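PDB 3JUR: Exo-poly-alpha-D-galacturonosidase from Thermotoga maritima, which is a hyperthermoactive exopolygalacturonase of glycosyl hydrolase family 28, which releases galacturonic acid from the ends of polygalacturonate chains by hydrolysing their alpha-linkages. Local coordinates for the interface of chains A and B. Sequence-based numbering; all coordinates share one arbitrary frame. Chains: chain A/B, Exo-poly-alpha-D-galacturonosidase.

The interface of chains A and B. Residues chain A 349-350, 384; chain B 382, 409, 411.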
# COMPACT_ATOMS: atom_id res chain seq x y z
N VAL A 349 -15.72 6.34 12.05
CA VAL A 349 -15.39 7.38 11.08
C VAL A 349 -15.18 8.75 11.73
O VAL A 349 -15.94 9.16 12.61
CB VAL A 349 -16.32 7.37 9.80
CG1 VAL A 349 -17.59 6.54 10.02
CG2 VAL A 349 -16.64 8.79 9.27
N ASN A 350 -14.11 9.42 11.30
CA ASN A 350 -13.70 10.73 11.83
C ASN A 350 -13.34 10.67 13.31
O ASN A 350 -13.75 11.53 14.10
CB ASN A 350 -14.77 11.81 11.55
CG ASN A 350 -14.81 12.22 10.10
OD1 ASN A 350 -13.79 12.20 9.42
ND2 ASN A 350 -15.99 12.59 9.61
N THR A 384 -11.40 5.68 10.21
CA THR A 384 -10.95 6.88 9.56
C THR A 384 -10.63 7.92 10.66
O THR A 384 -11.40 8.07 11.62
CB THR A 384 -12.06 7.31 8.57
OG1 THR A 384 -11.65 6.99 7.23
CG2 THR A 384 -12.44 8.77 8.69
N LYS B 382 -17.03 9.65 3.09
CA LYS B 382 -16.39 8.59 3.87
C LYS B 382 -17.31 7.40 3.75
O LYS B 382 -18.49 7.48 4.10
CB LYS B 382 -16.25 8.98 5.35
CG LYS B 382 -15.45 10.25 5.62
CD LYS B 382 -13.98 10.07 5.34
CE LYS B 382 -13.15 11.17 5.99
NZ LYS B 382 -13.55 12.54 5.55
N ILE B 409 -12.69 8.69 0.85
CA ILE B 409 -12.14 7.43 1.36
C ILE B 409 -13.23 6.35 1.37
O ILE B 409 -14.28 6.51 2.01
CB ILE B 409 -11.56 7.57 2.80
CG1 ILE B 409 -10.43 8.62 2.83
CG2 ILE B 409 -11.06 6.21 3.34
CD1 ILE B 409 -10.01 9.04 4.24
N GLU B 411 -13.50 2.27 2.18
CA GLU B 411 -12.77 1.13 2.74
C GLU B 411 -13.61 -0.14 2.62
O GLU B 411 -14.83 -0.11 2.78
CB GLU B 411 -12.39 1.36 4.21
CG GLU B 411 -11.46 2.54 4.48
CD GLU B 411 -11.31 2.87 5.97
OE1 GLU B 411 -10.21 3.26 6.38
OE2 GLU B 411 -12.30 2.75 6.73
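B:Lys382 lies across A:Val349, A:Asn350 and A:Thr384 and, of the six residues in this patch, has the most surface buried by the partner, 58 Å². Its contacts change character along the chain. At the root, B:Lys382 CB packs on the methyl A:Val349 CG2 at 3.9 Å, and B:Lys382 CG remains 4.1 Å from A:Val349 CG2. A bend at chi2 (-70°) then turns the aliphatic chain towards A:Thr384, whose CG2 methyl lies 3.9 Å from B:Lys382 CD. B:Lys382 CE is shared: it sits 3.7 Å from A:Thr384 CG2 and 3.6 Å from A:Asn350 OD1, the carbonyl oxygen of a side chain that crosses the lysine at about a right angle. A second bend, at chi4 (-58°), leaves the amine B:Lys382 NZ 3.9 Å from A:Asn350 OD1, too long for a hydrogen bond, although the oxygen could offer the amine a weak electrostatic attraction. Cut back to an alanine, B:Lys382 would probably leave the A:Thr384 methyl and the A:Asn350 carbonyl without the cover this lysine gives them, keeping little beyond the CB contact with A:Val349. The other branch of A:Thr384 points elsewhere: A:Thr384 OG1, the hydroxyl, meets B:Ile409 about equally at CG2 and CD1, the latter 4.0 Å away, while the carboxylate of B:Glu411 adds a marginal contact. The patch is thus mainly van der Waals in character among the residues described. Strands 347-349 and 382-385 of chain A and 382-384 and 408-411 of chain B, from the C-terminal part of each right-handed parallel beta-helix, supply most of it, with A:Asn350 just beyond its strand; the flanks of two beta-helices thereby meet within the tetramer.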